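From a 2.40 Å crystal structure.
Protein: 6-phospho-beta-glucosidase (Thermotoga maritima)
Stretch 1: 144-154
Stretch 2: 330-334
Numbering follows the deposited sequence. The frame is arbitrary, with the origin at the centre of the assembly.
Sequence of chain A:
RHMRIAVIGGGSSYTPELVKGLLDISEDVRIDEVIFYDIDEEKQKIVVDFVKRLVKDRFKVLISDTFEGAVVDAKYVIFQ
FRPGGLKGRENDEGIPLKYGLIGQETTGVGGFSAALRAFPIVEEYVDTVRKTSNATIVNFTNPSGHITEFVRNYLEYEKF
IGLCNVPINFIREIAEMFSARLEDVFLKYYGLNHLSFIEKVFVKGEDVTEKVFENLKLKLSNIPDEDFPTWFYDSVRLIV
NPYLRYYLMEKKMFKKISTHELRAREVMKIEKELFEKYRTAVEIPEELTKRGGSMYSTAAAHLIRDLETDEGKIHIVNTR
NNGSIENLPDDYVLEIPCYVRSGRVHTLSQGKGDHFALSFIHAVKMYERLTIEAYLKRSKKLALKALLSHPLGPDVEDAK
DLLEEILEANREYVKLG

Stretch 1 144-154: SGHITEFVRNY
Stretch 2 330-334: DDYVL

Residues 144-154 form a helix, with a wider pi-type turn at 151-154. Its backbone hydrogen bonds run i to i+4, from Thr148 N to Ser144 O (3.0 Å) through Tyr154 N to Phe150 O (2.9 Å). Residues 330-332 are loop or turn, and a strand starts at Val333. Phi/psi is -53/-37 at Asp330, -81/-8 at Asp331, -62/123 at Tyr332, -69/125 at Val333 and -127/166 at Leu334, so the chain straightens from Tyr332 onward.

In register, Glu149 CA lies 5.4 Å from Val333 CA, and Asn153 CA lies 7.6 Å from Asp331 CA. The helix residue number thus rises as the other chain is followed backward. The contact buries 229 Å² in total, 100 Å² of it on Val333.

Val333 points toward the helix with chi1 t (164°). Its CG1 is 4.0 Å from Gly145 O and 4.0 Å from Thr148 CG2. Its CG2 is 4.1 Å from Arg152 CB and 4.0 Å from Asn153 ND2. A compact branched side chain suits this place, with one methyl toward the earlier helix turn and the other toward the later one. Gly145 has no side chain, and its backbone oxygen makes the contact.

Thr148 points toward Val333 with chi1 m (-54°). This rotamer lets OG1 bond back to Ser144 O (2.8 Å) and leaves methyl CG2 for the valine. Arg152 also points toward the strand, with chi1 to chi3 all m and chi4 -87°. Its aliphatic CB meets Val333, while NH1 is hydrogen-bonded elsewhere in the structure.

Two hydrogen bonds join the stretches, both to backbone atoms of the second. Glu149 leaves the helix sideways, with chi1 t (174°), chi2 p (66°) and chi3 35°. The bend at chi2 helps bring its end nearer, and OE1 accepts from Val333 N at 3.2 Å (159°). Asn153 points toward the loop, with chi1 m (-71°) and chi2 -27°. Its ND2 donates to Asp331 O at 2.9 Å (144°).

The same ND2 donates to Glu149 OE2 at 2.7 Å (170°), one helical turn back. The amide therefore ties the carboxylate to the loop. A carboxylate oxygen is a good acceptor for a backbone NH in this buried place, and an amide nitrogen, with two hydrogens, can serve two acceptors.

Asp331 points sideways, with chi1 p (52°) and chi2 80°, and contributes its carbonyl. Tyr332 (chi1 -86°, chi2 27°) and Leu334 (chi1 m, chi2 t) point away. So do His146 and Phe150 on the helix, both with chi1 t.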

# COMPACT_ATOMS: atom_id res chain seq x y z
N SER A 144 3.74 18.87 19.84
CA SER A 144 2.79 19.29 18.82
C SER A 144 2.48 18.22 17.77
O SER A 144 1.31 18.09 17.41
CB SER A 144 3.28 20.61 18.17
OG SER A 144 2.37 21.06 17.20
N GLY A 145 3.50 17.51 17.27
CA GLY A 145 3.32 16.49 16.25
C GLY A 145 2.55 15.30 16.81
O GLY A 145 1.70 14.71 16.11
N HIS A 146 2.85 14.95 18.06
CA HIS A 146 2.20 13.83 18.73
C HIS A 146 0.71 14.11 18.98
O HIS A 146 -0.16 13.24 18.80
CB HIS A 146 2.92 13.53 20.05
CG HIS A 146 2.56 12.21 20.66
ND1 HIS A 146 3.22 11.71 21.77
CD2 HIS A 146 1.60 11.29 20.34
CE1 HIS A 146 2.68 10.55 22.11
NE2 HIS A 146 1.71 10.26 21.26
N ILE A 147 0.41 15.35 19.36
CA ILE A 147 -0.95 15.77 19.58
C ILE A 147 -1.70 15.78 18.27
O ILE A 147 -2.85 15.39 18.21
CB ILE A 147 -0.98 17.14 20.35
CG1 ILE A 147 -0.51 16.92 21.78
CG2 ILE A 147 -2.43 17.76 20.37
CD1 ILE A 147 -0.08 18.16 22.50
N THR A 148 -1.03 16.17 17.18
CA THR A 148 -1.68 16.12 15.87
C THR A 148 -1.99 14.70 15.47
O THR A 148 -3.08 14.45 14.96
CB THR A 148 -0.80 16.79 14.79
OG1 THR A 148 -0.47 18.10 15.22
CG2 THR A 148 -1.57 17.03 13.54
N GLU A 149 -1.05 13.76 15.69
CA GLU A 149 -1.31 12.35 15.43
C GLU A 149 -2.58 11.94 16.17
O GLU A 149 -3.46 11.28 15.63
CB GLU A 149 -0.15 11.47 15.90
CG GLU A 149 -0.39 9.95 15.81
CD GLU A 149 -0.53 9.42 14.38
OE1 GLU A 149 0.14 9.93 13.46
OE2 GLU A 149 -1.32 8.48 14.17
N PHE A 150 -2.66 12.34 17.43
CA PHE A 150 -3.78 11.99 18.27
C PHE A 150 -5.11 12.59 17.76
O PHE A 150 -6.11 11.85 17.61
CB PHE A 150 -3.48 12.43 19.69
CG PHE A 150 -4.64 12.33 20.65
CD1 PHE A 150 -5.17 11.09 20.99
CD2 PHE A 150 -5.15 13.49 21.25
CE1 PHE A 150 -6.22 10.99 21.94
CE2 PHE A 150 -6.18 13.41 22.16
CZ PHE A 150 -6.72 12.16 22.52
N VAL A 151 -5.13 13.89 17.47
CA VAL A 151 -6.34 14.53 16.98
C VAL A 151 -6.77 14.06 15.58
O VAL A 151 -7.96 13.78 15.37
CB VAL A 151 -6.26 16.06 16.99
CG1 VAL A 151 -7.59 16.65 16.43
CG2 VAL A 151 -5.96 16.58 18.40
N ARG A 152 -5.84 13.97 14.65
CA ARG A 152 -6.18 13.55 13.28
C ARG A 152 -6.62 12.09 13.19
O ARG A 152 -7.60 11.78 12.50
CB ARG A 152 -5.00 13.75 12.33
CG ARG A 152 -4.69 15.21 12.08
CD ARG A 152 -5.82 16.00 11.46
NE ARG A 152 -6.37 15.35 10.27
CZ ARG A 152 -5.89 15.50 9.04
NH1 ARG A 152 -4.84 16.26 8.78
NH2 ARG A 152 -6.47 14.86 8.04
N ASN A 153 -5.92 11.21 13.90
CA ASN A 153 -6.11 9.77 13.71
C ASN A 153 -6.96 9.07 14.76
O ASN A 153 -7.42 7.97 14.54
CB ASN A 153 -4.75 9.09 13.53
CG ASN A 153 -4.13 9.42 12.17
OD1 ASN A 153 -4.86 9.71 11.21
ND2 ASN A 153 -2.81 9.41 12.09
N TYR A 154 -7.17 9.70 15.91
CA TYR A 154 -7.95 9.07 16.96
C TYR A 154 -9.20 9.87 17.30
O TYR A 154 -10.26 9.30 17.42
CB TYR A 154 -7.08 8.79 18.19
CG TYR A 154 -5.96 7.81 17.89
CD1 TYR A 154 -4.80 8.25 17.27
CD2 TYR A 154 -6.10 6.44 18.19
CE1 TYR A 154 -3.78 7.38 16.97
CE2 TYR A 154 -5.08 5.55 17.88
CZ TYR A 154 -3.92 6.03 17.27
OH TYR A 154 -2.88 5.21 16.99
N ASP A 330 0.37 6.36 4.34
CA ASP A 330 -0.42 7.57 4.18
C ASP A 330 -0.90 8.21 5.48
O ASP A 330 -1.01 9.43 5.57
CB ASP A 330 -1.67 7.29 3.35
CG ASP A 330 -1.36 6.83 1.96
OD1 ASP A 330 -0.22 7.09 1.49
OD2 ASP A 330 -2.23 6.20 1.28
N ASP A 331 -1.24 7.37 6.46
CA ASP A 331 -1.83 7.85 7.70
C ASP A 331 -0.81 8.37 8.71
O ASP A 331 -1.22 8.91 9.74
CB ASP A 331 -2.67 6.74 8.36
CG ASP A 331 -1.88 5.45 8.52
OD1 ASP A 331 -1.06 5.31 9.46
OD2 ASP A 331 -1.94 4.54 7.68
N TYR A 332 0.49 8.21 8.47
CA TYR A 332 1.46 8.82 9.40
C TYR A 332 1.27 10.32 9.36
O TYR A 332 1.32 10.93 8.28
CB TYR A 332 2.91 8.52 9.00
CG TYR A 332 3.53 7.21 9.49
CD1 TYR A 332 2.74 6.07 9.79
CD2 TYR A 332 4.92 7.11 9.64
CE1 TYR A 332 3.34 4.87 10.22
CE2 TYR A 332 5.53 5.92 10.09
CZ TYR A 332 4.73 4.81 10.36
OH TYR A 332 5.35 3.66 10.74
N VAL A 333 0.99 10.94 10.52
CA VAL A 333 1.16 12.39 10.62
C VAL A 333 2.66 12.71 10.55
O VAL A 333 3.46 12.16 11.33
CB VAL A 333 0.53 12.98 11.91
CG1 VAL A 333 1.05 14.38 12.18
CG2 VAL A 333 -1.03 12.95 11.83
N LEU A 334 3.02 13.57 9.61
CA LEU A 334 4.39 14.02 9.43
C LEU A 334 4.42 15.54 9.42
O LEU A 334 3.39 16.20 9.27
CB LEU A 334 4.94 13.51 8.09
CG LEU A 334 4.93 11.99 7.90
CD1 LEU A 334 5.35 11.65 6.47
CD2 LEU A 334 5.78 11.30 8.95